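PDB 2ODA: HAD family phosphatase from Pseudomonas syringae pv. tomato, which probably works as a haloacid dehalogenase (HAD) superfamily enzyme, in a Pseudomonas-specific subfamily with a function apparently new to that superfamily. Local coordinates for residues P4-L9 against S181-I186; L110-G113 against L117-S120; G168-I173 against A187-K192. All blocks are in the same frame, centred on the assembly; numbering follows the deposited sequence.

Contact 1. Residues P4-L9 against S181-I186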
ATOM      1  N   PRO B   4      -7.338 -13.596 -13.248  1.00 19.88           N
ATOM      2  CA  PRO B   4      -7.504 -12.648 -12.150  1.00 18.76           C
ATOM      3  C   PRO B   4      -8.045 -11.306 -12.664  1.00 18.09           C
ATOM      4  O   PRO B   4      -7.777 -10.911 -13.808  1.00 17.75           O
ATOM      5  CB  PRO B   4      -6.074 -12.461 -11.638  1.00 18.90           C
ATOM      6  CG  PRO B   4      -5.374 -13.735 -12.007  1.00 19.34           C
ATOM      7  CD  PRO B   4      -5.966 -14.139 -13.315  1.00 19.21           C
ATOM      8  N   THR B   5      -8.819 -10.629 -11.828  1.00 16.97           N
ATOM      9  CA  THR B   5      -9.444  -9.372 -12.207  1.00 16.25           C
ATOM     10  C   THR B   5      -8.723  -8.226 -11.513  1.00 14.99           C
ATOM     11  O   THR B   5      -7.969  -8.447 -10.554  1.00 14.75           O
ATOM     12  CB  THR B   5     -10.930  -9.366 -11.805  1.00 16.89           C
ATOM     13  OG1 THR B   5     -11.021  -9.661 -10.399  1.00 16.25           O
ATOM     14  CG2 THR B   5     -11.706 -10.416 -12.616  1.00 18.51           C
ATOM     15  N   PHE B   6      -8.959  -7.003 -11.995  1.00 14.17           N
ATOM     16  CA  PHE B   6      -8.346  -5.799 -11.428  1.00 13.03           C
ATOM     17  C   PHE B   6      -9.351  -5.034 -10.572  1.00 12.64           C
ATOM     18  O   PHE B   6     -10.436  -4.674 -11.050  1.00 13.90           O
ATOM     19  CB  PHE B   6      -7.787  -4.899 -12.555  1.00 12.75           C
ATOM     20  CG  PHE B   6      -6.782  -5.590 -13.417  1.00 11.80           C
ATOM     21  CD1 PHE B   6      -5.455  -5.684 -13.009  1.00 10.84           C
ATOM     22  CD2 PHE B   6      -7.155  -6.164 -14.637  1.00 11.72           C
ATOM     23  CE1 PHE B   6      -4.496  -6.331 -13.797  1.00 10.27           C
ATOM     24  CE2 PHE B   6      -6.215  -6.835 -15.418  1.00 10.17           C
ATOM     25  CZ  PHE B   6      -4.884  -6.921 -14.986  1.00 11.80           C
ATOM     26  N   PRO B   7      -9.016  -4.795  -9.294  1.00 12.42           N
ATOM     27  CA  PRO B   7      -9.961  -4.072  -8.434  1.00 11.23           C
ATOM     28  C   PRO B   7     -10.047  -2.556  -8.672  1.00 10.81           C
ATOM     29  O   PRO B   7     -11.098  -1.971  -8.425  1.00 10.24           O
ATOM     30  CB  PRO B   7      -9.466  -4.368  -7.021  1.00 11.95           C
ATOM     31  CG  PRO B   7      -8.050  -4.781  -7.153  1.00 12.53           C
ATOM     32  CD  PRO B   7      -7.804  -5.227  -8.570  1.00 11.85           C
ATOM     33  N   ALA B   8      -8.974  -1.938  -9.161  1.00  9.04           N
ATOM     34  CA  ALA B   8      -8.953  -0.489  -9.346  1.00  8.86           C
ATOM     35  C   ALA B   8      -7.827  -0.141 -10.316  1.00  7.73           C
ATOM     36  O   ALA B   8      -6.818  -0.846 -10.368  1.00  8.31           O
ATOM     37  CB  ALA B   8      -8.732   0.224  -8.015  1.00  8.32           C
ATOM     38  N   LEU B   9      -8.017   0.949 -11.051  1.00  6.96           N
ATOM     39  CA  LEU B   9      -6.990   1.503 -11.911  1.00  7.48           C
ATOM     40  C   LEU B   9      -6.745   2.963 -11.560  1.00  6.99           C
ATOM     41  O   LEU B   9      -7.690   3.758 -11.390  1.00  7.68           O
ATOM     42  CB  LEU B   9      -7.360   1.364 -13.397  1.00  7.19           C
ATOM     43  CG  LEU B   9      -7.654  -0.030 -13.974  1.00  8.31           C
ATOM     44  CD1 LEU B   9      -8.105   0.089 -15.432  1.00  9.67           C
ATOM     45  CD2 LEU B   9      -6.422  -0.933 -13.892  1.00  8.26           C
ATOM     46  N   SER B 181      -5.518  -4.899 -23.891  1.00  8.80           N
ATOM     47  CA  SER B 181      -4.611  -6.012 -24.158  1.00  8.76           C
ATOM     48  C   SER B 181      -3.455  -6.067 -23.163  1.00  8.23           C
ATOM     49  O   SER B 181      -3.017  -7.143 -22.773  1.00  6.82           O
ATOM     50  CB  SER B 181      -4.020  -5.874 -25.556  1.00  9.25           C
ATOM     51  OG  SER B 181      -5.017  -6.160 -26.497  1.00 13.05           O
ATOM     52  N   CYS B 182      -2.968  -4.898 -22.761  1.00  7.45           N
ATOM     53  CA  CYS B 182      -1.877  -4.835 -21.785  1.00  7.80           C
ATOM     54  C   CYS B 182      -2.316  -5.419 -20.437  1.00  7.51           C
ATOM     55  O   CYS B 182      -1.606  -6.270 -19.844  1.00  7.77           O
ATOM     56  CB  CYS B 182      -1.434  -3.369 -21.626  1.00  7.62           C
ATOM     57  SG  CYS B 182      -0.132  -3.110 -20.458  1.00  8.37           S
ATOM     58  N   LEU B 183      -3.493  -4.983 -19.979  1.00  7.22           N
ATOM     59  CA  LEU B 183      -4.102  -5.508 -18.744  1.00  7.40           C
ATOM     60  C   LEU B 183      -4.348  -6.999 -18.829  1.00  7.56           C
ATOM     61  O   LEU B 183      -4.073  -7.709 -17.870  1.00  7.72           O
ATOM     62  CB  LEU B 183      -5.398  -4.772 -18.387  1.00  7.60           C
ATOM     63  CG  LEU B 183      -5.258  -3.311 -17.923  1.00  7.46           C
ATOM     64  CD1 LEU B 183      -6.619  -2.613 -17.933  1.00 10.41           C
ATOM     65  CD2 LEU B 183      -4.640  -3.245 -16.531  1.00  8.62           C
ATOM     66  N   ALA B 184      -4.851  -7.479 -19.969  1.00  7.90           N
ATOM     67  CA  ALA B 184      -5.106  -8.925 -20.133  1.00  8.41           C
ATOM     68  C   ALA B 184      -3.817  -9.731 -19.971  1.00  8.70           C
ATOM     69  O   ALA B 184      -3.819 -10.810 -19.357  1.00  8.61           O
ATOM     70  CB  ALA B 184      -5.794  -9.224 -21.491  1.00  8.48           C
ATOM     71  N   ASP B 185      -2.705  -9.204 -20.492  1.00  8.04           N
ATOM     72  CA  ASP B 185      -1.425  -9.916 -20.367  1.00  8.06           C
ATOM     73  C   ASP B 185      -0.885  -9.871 -18.929  1.00  7.94           C
ATOM     74  O   ASP B 185      -0.292 -10.843 -18.457  1.00  8.28           O
ATOM     75  CB  ASP B 185      -0.400  -9.410 -21.393  1.00  7.96           C
ATOM     76  CG  ASP B 185       0.564 -10.495 -21.821  1.00 11.50           C
ATOM     77  OD1 ASP B 185       0.084 -11.594 -22.214  1.00 12.36           O
ATOM     78  OD2 ASP B 185       1.785 -10.269 -21.701  1.00 11.63           O
ATOM     79  N   ILE B 186      -1.101  -8.762 -18.216  1.00  7.03           N
ATOM     80  CA  ILE B 186      -0.760  -8.721 -16.781  1.00  6.91           C
ATOM     81  C   ILE B 186      -1.609  -9.727 -15.980  1.00  6.86           C
ATOM     82  O   ILE B 186      -1.107 -10.399 -15.054  1.00  6.89           O
ATOM     83  CB  ILE B 186      -0.832  -7.292 -16.216  1.00  6.81           C
ATOM     84  CG1 ILE B 186       0.381  -6.478 -16.746  1.00  7.07           C
ATOM     85  CG2 ILE B 186      -0.871  -7.309 -14.661  1.00  7.60           C
ATOM     86  CD1 ILE B 186       0.275  -4.919 -16.520  1.00  6.41           C
TER

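Contact 2. Residues L110-G113 against L117-S120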
ATOM      1  N   LEU B 110      -1.275   1.160 -11.788  1.00  5.68           N
ATOM      2  CA  LEU B 110      -1.084   2.577 -12.075  1.00  5.34           C
ATOM      3  C   LEU B 110      -0.613   2.673 -13.511  1.00  5.07           C
ATOM      4  O   LEU B 110       0.319   1.978 -13.911  1.00  5.46           O
ATOM      5  CB  LEU B 110      -0.012   3.209 -11.153  1.00  5.16           C
ATOM      6  CG  LEU B 110       0.504   4.592 -11.615  1.00  4.71           C
ATOM      7  CD1 LEU B 110      -0.571   5.676 -11.467  1.00  2.87           C
ATOM      8  CD2 LEU B 110       1.757   4.997 -10.815  1.00  4.88           C
ATOM      9  N   ILE B 111      -1.250   3.544 -14.270  1.00  5.20           N
ATOM     10  CA  ILE B 111      -0.845   3.817 -15.641  1.00  5.79           C
ATOM     11  C   ILE B 111      -0.360   5.271 -15.693  1.00  5.33           C
ATOM     12  O   ILE B 111      -1.090   6.164 -15.278  1.00  4.55           O
ATOM     13  CB  ILE B 111      -2.046   3.642 -16.590  1.00  4.82           C
ATOM     14  CG1 ILE B 111      -2.585   2.197 -16.496  1.00  6.01           C
ATOM     15  CG2 ILE B 111      -1.654   3.972 -18.040  1.00  6.05           C
ATOM     16  CD1 ILE B 111      -3.882   2.058 -15.702  1.00  6.97           C
ATOM     17  N   SER B 112       0.844   5.492 -16.242  1.00  6.59           N
ATOM     18  CA  SER B 112       1.459   6.837 -16.339  1.00  6.20           C
ATOM     19  C   SER B 112       2.603   6.802 -17.371  1.00  6.50           C
ATOM     20  O   SER B 112       3.155   5.740 -17.647  1.00  5.54           O
ATOM     21  CB  SER B 112       2.018   7.265 -14.970  1.00  6.93           C
ATOM     22  OG  SER B 112       2.583   8.575 -14.999  1.00  6.40           O
ATOM     23  N   GLY B 113       2.955   7.959 -17.928  1.00  6.18           N
ATOM     24  CA  GLY B 113       4.253   8.103 -18.599  1.00  6.17           C
ATOM     25  C   GLY B 113       5.299   8.903 -17.834  1.00  6.75           C
ATOM     26  O   GLY B 113       6.388   9.169 -18.360  1.00  7.43           O
ATOM     27  N   LEU B 117       5.863   9.731 -11.005  1.00  6.04           N
ATOM     28  CA  LEU B 117       4.624   9.095 -10.599  1.00  5.81           C
ATOM     29  C   LEU B 117       4.700   7.574 -10.696  1.00  5.34           C
ATOM     30  O   LEU B 117       4.226   6.872  -9.795  1.00  5.55           O
ATOM     31  CB  LEU B 117       3.442   9.681 -11.376  1.00  4.89           C
ATOM     32  CG  LEU B 117       2.089   8.976 -11.179  1.00  6.47           C
ATOM     33  CD1 LEU B 117       1.614   8.982  -9.693  1.00  4.70           C
ATOM     34  CD2 LEU B 117       1.049   9.635 -12.102  1.00  6.28           C
ATOM     35  N   LEU B 118       5.268   7.045 -11.779  1.00  4.97           N
ATOM     36  CA  LEU B 118       5.522   5.606 -11.857  1.00  5.01           C
ATOM     37  C   LEU B 118       6.335   5.092 -10.677  1.00  5.42           C
ATOM     38  O   LEU B 118       6.039   4.028 -10.128  1.00  6.05           O
ATOM     39  CB  LEU B 118       6.199   5.227 -13.180  1.00  4.89           C
ATOM     40  CG  LEU B 118       5.255   5.431 -14.375  1.00  4.58           C
ATOM     41  CD1 LEU B 118       6.076   5.500 -15.660  1.00  5.96           C
ATOM     42  CD2 LEU B 118       4.194   4.311 -14.410  1.00  3.25           C
ATOM     43  N   GLN B 119       7.369   5.829 -10.295  1.00  6.18           N
ATOM     44  CA  GLN B 119       8.152   5.491  -9.098  1.00  6.19           C
ATOM     45  C   GLN B 119       7.291   5.460  -7.827  1.00  5.61           C
ATOM     46  O   GLN B 119       7.468   4.587  -6.968  1.00  5.77           O
ATOM     47  CB  GLN B 119       9.330   6.458  -8.935  1.00  6.06           C
ATOM     48  CG  GLN B 119      10.353   6.009  -7.838  1.00  7.20           C
ATOM     49  CD  GLN B 119      11.034   4.697  -8.189  1.00  9.32           C
ATOM     50  OE1 GLN B 119      11.798   4.627  -9.139  1.00 11.14           O
ATOM     51  NE2 GLN B 119      10.747   3.650  -7.437  1.00  9.25           N
ATOM     52  N   SER B 120       6.382   6.427  -7.692  1.00  5.31           N
ATOM     53  CA  SER B 120       5.422   6.406  -6.574  1.00  5.95           C
ATOM     54  C   SER B 120       4.623   5.087  -6.599  1.00  5.93           C
ATOM     55  O   SER B 120       4.439   4.454  -5.567  1.00  5.35           O
ATOM     56  CB  SER B 120       4.489   7.632  -6.640  1.00  6.44           C
ATOM     57  OG  SER B 120       3.422   7.521  -5.706  1.00  6.53           O
TER

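Contact 3. Residues G168-I173 against A187-K192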
ATOM      1  N   GLY B 168      11.736  -0.096 -13.501  1.00 10.21           N
ATOM      2  CA  GLY B 168      11.135  -1.307 -12.958  1.00  8.55           C
ATOM      3  C   GLY B 168       9.670  -1.445 -13.347  1.00  7.50           C
ATOM      4  O   GLY B 168       8.958  -2.267 -12.795  1.00  7.67           O
ATOM      5  N   VAL B 169       9.206  -0.622 -14.284  1.00  7.71           N
ATOM      6  CA  VAL B 169       7.811  -0.692 -14.756  1.00  7.45           C
ATOM      7  C   VAL B 169       7.526  -2.071 -15.365  1.00  7.84           C
ATOM      8  O   VAL B 169       8.401  -2.666 -15.994  1.00  8.35           O
ATOM      9  CB  VAL B 169       7.542   0.439 -15.775  1.00  7.85           C
ATOM     10  CG1 VAL B 169       6.213   0.267 -16.522  1.00  9.36           C
ATOM     11  CG2 VAL B 169       7.634   1.794 -15.095  1.00  8.18           C
ATOM     12  N   HIS B 170       6.292  -2.558 -15.199  1.00  7.76           N
ATOM     13  CA  HIS B 170       5.939  -3.931 -15.516  1.00  6.76           C
ATOM     14  C   HIS B 170       5.625  -4.202 -16.998  1.00  7.46           C
ATOM     15  O   HIS B 170       5.906  -5.299 -17.515  1.00  6.85           O
ATOM     16  CB  HIS B 170       4.775  -4.347 -14.613  1.00  7.50           C
ATOM     17  CG  HIS B 170       5.140  -4.362 -13.161  1.00  6.16           C
ATOM     18  ND1 HIS B 170       4.829  -3.330 -12.303  1.00  7.71           N
ATOM     19  CD2 HIS B 170       5.857  -5.253 -12.438  1.00  7.57           C
ATOM     20  CE1 HIS B 170       5.304  -3.605 -11.098  1.00  7.70           C
ATOM     21  NE2 HIS B 170       5.934  -4.766 -11.153  1.00  7.31           N
ATOM     22  N   SER B 171       5.023  -3.218 -17.668  1.00  6.88           N
ATOM     23  CA  SER B 171       4.707  -3.310 -19.094  1.00  6.63           C
ATOM     24  C   SER B 171       4.723  -1.898 -19.655  1.00  6.65           C
ATOM     25  O   SER B 171       4.355  -0.966 -18.961  1.00  6.66           O
ATOM     26  CB  SER B 171       3.294  -3.904 -19.333  1.00  6.77           C
ATOM     27  OG  SER B 171       3.157  -5.198 -18.771  1.00  7.96           O
ATOM     28  N   VAL B 172       5.160  -1.758 -20.910  1.00  6.63           N
ATOM     29  CA  VAL B 172       5.099  -0.476 -21.609  1.00  6.07           C
ATOM     30  C   VAL B 172       4.325  -0.620 -22.913  1.00  6.07           C
ATOM     31  O   VAL B 172       4.537  -1.567 -23.681  1.00  6.80           O
ATOM     32  CB  VAL B 172       6.525   0.123 -21.922  1.00  5.98           C
ATOM     33  CG1 VAL B 172       6.395   1.499 -22.597  1.00  5.18           C
ATOM     34  CG2 VAL B 172       7.373   0.277 -20.631  1.00  5.79           C
ATOM     35  N   ILE B 173       3.438   0.342 -23.156  1.00  6.24           N
ATOM     36  CA  ILE B 173       2.601   0.395 -24.339  1.00  6.74           C
ATOM     37  C   ILE B 173       2.672   1.783 -24.982  1.00  6.66           C
ATOM     38  O   ILE B 173       3.050   2.764 -24.336  1.00  5.75           O
ATOM     39  CB  ILE B 173       1.109   0.023 -24.023  1.00  6.49           C
ATOM     40  CG1 ILE B 173       0.540   0.914 -22.891  1.00  7.28           C
ATOM     41  CG2 ILE B 173       1.033  -1.492 -23.684  1.00  7.50           C
ATOM     42  CD1 ILE B 173      -0.976   0.742 -22.600  1.00  6.93           C
ATOM     43  N   ALA B 187      -2.880  -9.859 -16.345  1.00  7.00           N
ATOM     44  CA  ALA B 187      -3.746 -10.825 -15.645  1.00  7.69           C
ATOM     45  C   ALA B 187      -3.203 -12.249 -15.812  1.00  8.37           C
ATOM     46  O   ALA B 187      -3.193 -13.021 -14.852  1.00  9.14           O
ATOM     47  CB  ALA B 187      -5.185 -10.722 -16.150  1.00  8.84           C
ATOM     48  N   LEU B 188      -2.744 -12.576 -17.029  1.00  9.40           N
ATOM     49  CA  LEU B 188      -2.100 -13.857 -17.342  1.00  9.92           C
ATOM     50  C   LEU B 188      -0.831 -14.053 -16.531  1.00  9.40           C
ATOM     51  O   LEU B 188      -0.652 -15.103 -15.905  1.00 10.39           O
ATOM     52  CB  LEU B 188      -1.801 -13.975 -18.848  1.00  9.58           C
ATOM     53  CG  LEU B 188      -1.258 -15.296 -19.452  1.00 10.57           C
ATOM     54  CD1 LEU B 188      -2.148 -16.539 -19.141  1.00 10.59           C
ATOM     55  CD2 LEU B 188      -1.065 -15.148 -20.997  1.00 10.71           C
ATOM     56  N   ARG B 189       0.047 -13.053 -16.521  1.00  9.04           N
ATOM     57  CA  ARG B 189       1.227 -13.083 -15.612  1.00  8.84           C
ATOM     58  C   ARG B 189       0.855 -13.352 -14.139  1.00  9.35           C
ATOM     59  O   ARG B 189       1.447 -14.217 -13.484  1.00  8.34           O
ATOM     60  CB  ARG B 189       2.084 -11.808 -15.752  1.00  8.23           C
ATOM     61  CG  ARG B 189       2.835 -11.765 -17.065  1.00  8.12           C
ATOM     62  CD  ARG B 189       3.199 -10.347 -17.510  1.00  8.07           C
ATOM     63  NE  ARG B 189       4.097  -9.704 -16.556  1.00  7.90           N
ATOM     64  CZ  ARG B 189       4.655  -8.514 -16.733  1.00  7.50           C
ATOM     65  NH1 ARG B 189       4.434  -7.845 -17.854  1.00  8.07           N
ATOM     66  NH2 ARG B 189       5.460  -8.011 -15.794  1.00  8.24           N
ATOM     67  N   ARG B 190      -0.178 -12.666 -13.657  1.00  9.88           N
ATOM     68  CA  ARG B 190      -0.698 -12.878 -12.296  1.00  9.78           C
ATOM     69  C   ARG B 190      -1.175 -14.309 -12.078  1.00 10.71           C
ATOM     70  O   ARG B 190      -0.950 -14.886 -11.003  1.00 10.04           O
ATOM     71  CB  ARG B 190      -1.833 -11.897 -11.988  1.00 10.19           C
ATOM     72  CG  ARG B 190      -1.338 -10.453 -11.776  1.00  9.69           C
ATOM     73  CD  ARG B 190      -2.479  -9.499 -11.493  1.00  9.14           C
ATOM     74  NE  ARG B 190      -3.219  -9.866 -10.283  1.00 11.77           N
ATOM     75  CZ  ARG B 190      -4.488  -9.537 -10.062  1.00 13.53           C
ATOM     76  NH1 ARG B 190      -5.145  -8.811 -10.942  1.00 13.08           N
ATOM     77  NH2 ARG B 190      -5.097  -9.919  -8.950  1.00 15.97           N
ATOM     78  N   SER B 191      -1.814 -14.875 -13.105  1.00 11.29           N
ATOM     79  CA  SER B 191      -2.330 -16.239 -13.048  1.00 12.19           C
ATOM     80  C   SER B 191      -1.179 -17.236 -12.887  1.00 12.55           C
ATOM     81  O   SER B 191      -1.365 -18.316 -12.331  1.00 12.63           O
ATOM     82  CB  SER B 191      -3.189 -16.551 -14.294  1.00 11.19           C
ATOM     83  OG  SER B 191      -2.391 -16.929 -15.415  1.00 10.21           O
ATOM     84  N   LYS B 192       0.009 -16.846 -13.354  1.00 12.98           N
ATOM     85  CA  LYS B 192       1.230 -17.658 -13.269  1.00 13.33           C
ATOM     86  C   LYS B 192       2.044 -17.367 -12.005  1.00 13.55           C
ATOM     87  O   LYS B 192       3.203 -17.783 -11.885  1.00 13.22           O
ATOM     88  CB  LYS B 192       2.104 -17.459 -14.520  1.00 13.80           C
ATOM     89  CG  LYS B 192       1.416 -17.869 -15.810  1.00 13.48           C
ATOM     90  CD  LYS B 192       2.176 -17.386 -17.050  1.00 14.48           C
ATOM     91  CE  LYS B 192       1.429 -17.842 -18.308  1.00 16.90           C
ATOM     92  NZ  LYS B 192       2.257 -17.751 -19.541  1.00 18.56           N
TER

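Contact 1. Residues P4-L9 against S181-I186
Phe6 pushes its ring into a hollow on helix 179-191 formed by Leu183 and Ile186, two residues one turn apart. The two sides of the hollow meet the ring differently. Leu183 CD2 sits over one face, 4.0 Å from the centroid of the Phe6 ring and only 10° off its normal, a CH-pi contact almost above the centre. Ile186 brings CG2 to the ring's edge, in its plane, 3.9 Å from Phe6 CE1. The floor is helix backbone and side-chain root: Phe6 CZ lies 3.1 Å from Leu183 O, while Phe6 CE2 rests against Leu183 CB at 3.7 Å. The ring is turned into place by a first torsion of -58°, with CG beside the backbone N and opposite the carbonyl carbon.

Leu183 is itself the bump that meets both Phe6 and Leu9. While CD2 serves the ring, the two leucines reach toward each other tip to tip, Leu9 CD2 meeting Leu183 CD2 at 3.9 Å and Leu9 CD1 meeting Leu183 CD1 at 4.0 Å. A flat aromatic suits the hollow because it offers a face to one branch and an edge to another. Leucine suits position 183 because its forked end can present methyls to two partners, and isoleucine suits 186 because its beta-branched CG2 meets the ring edge close to the helix.

Val109 is touched by Phe6, Leu9 and Leu183 alike, and Ile129 lies against both helix residues. Helix 179-191 therefore lies on the parallel sheet, as helices flank the sheet in the Rossmann-like alpha/beta fold of the HAD superfamily, and the loop before strand 9-12 fills in beside it.

Contact 2. Residues L110-G113 against L117-S120
Ser112 OG is hydrogen-bonded to Asp114 N, just beyond the end of strand 109-112, and also rests against the side chain of Leu117, whose CD2 comes within 3.4 Å of Ser112 OG. The hydroxyl lies opposite the backbone N about its first torsion (-178°), which carries it off the strand toward helix 115-123. Serine suits this place: it is small enough to fit beneath the helix, and its oxygen holds the turn that leads into it. Asp114 returns the tie from its carboxylate, OD1 taking a weak hydrogen bond from Leu117 N.

Three leucines supply most of the rest. Leu118 straddles the backbone and side chain of Ser112: Leu118 CD1 approaches Ser112 O at 3.5 Å, and Leu118 CD2 packs on Ser112 CB at 3.7 Å. Although its CB is not aimed at the strand, the branched end bends back to it. Leu118 also touches Leu164 and Leu167 of helix 150-167.

Two residues earlier on the strand, Leu110 points the same way as Ser112 and sends CD2 against the helix backbone, 3.3 Å from Leu117 O. The same methyl, Leu110 CD2, reaches Leu117 CG at 4.0 Å and Leu118 CD2 at 4.4 Å, so that it touches both helix side chains.

These residues open the beta-alpha-beta unit of strand 109-112, helix 115-123 and strand 127-131. In HAD enzymes the loop after this strand usually carries the acidic, metal-binding motif IV; Gly113-Asp114 probably corresponds to it, though no metal role is established here. Chemically, apolar branches hold the helix onto the sheet, while the Ser112-Asp114 bond and the weak Leu117-Asp114 bond tie the turn between them.

Contact 3. Residues G168-I173 against A187-K192
Arg189 brings the end of its guanidinium, edge-on, to the carbonyl oxygen of His170 and grips that single atom with both terminal nitrogens. Arg189 NH1 donates to His170 O at 3.0 Å with an N-H...O angle of 157°; Arg189 NH2 donates to the same oxygen at 3.2 Å and a more bent 140°. The oxygen lies in the guanidinium plane, yet both nitrogens come from one face of the carbonyl, with NH1 above its plane rather than on a lone pair. Ser171 OG stands 3.1 Å from Arg189 NH1, in an oblique position.

Arginine suits this place because its long chain, bent at the third torsion (63°), spans from helix to strand and still leaves NE for a salt bridge with Glu194 OE1. The His170 ring is engaged by other partners: ND1 bonds Thr128 N, and NE2 bonds the C-terminal Pro196 OXT. His170 CB lies 3.9 Å from Arg189 NH2.

The contact lies at the surface, where the last turns of helix 179-191 reach the start of strand 171-173, an edge strand of the sheet beside 127-131, just after helix 150-167 ends at Gly168 in a Schellman motif.

Contacts 1 and 2 are buried, contact 3 lies at the surface, and their chemistry follows. The first two depend on methyls, a ring and backbone, whereas the third is carried by a charged side chain on a carbonyl. Contacts 1 and 3 share helix 179-191, one using its middle and the other its end; their centres are about 9 Å apart, and Arg190 NH1 reaches Thr5 O at 2.9 Å, a probable hydrogen bond. Contact 2 is set deeper, on a central strand of the parallel sheet, of which strand 171-173, used by contact 3, is an edge. It meets contact 1 where Leu9 packs on Ile111, and contact 3 where Leu118 packs on Val169.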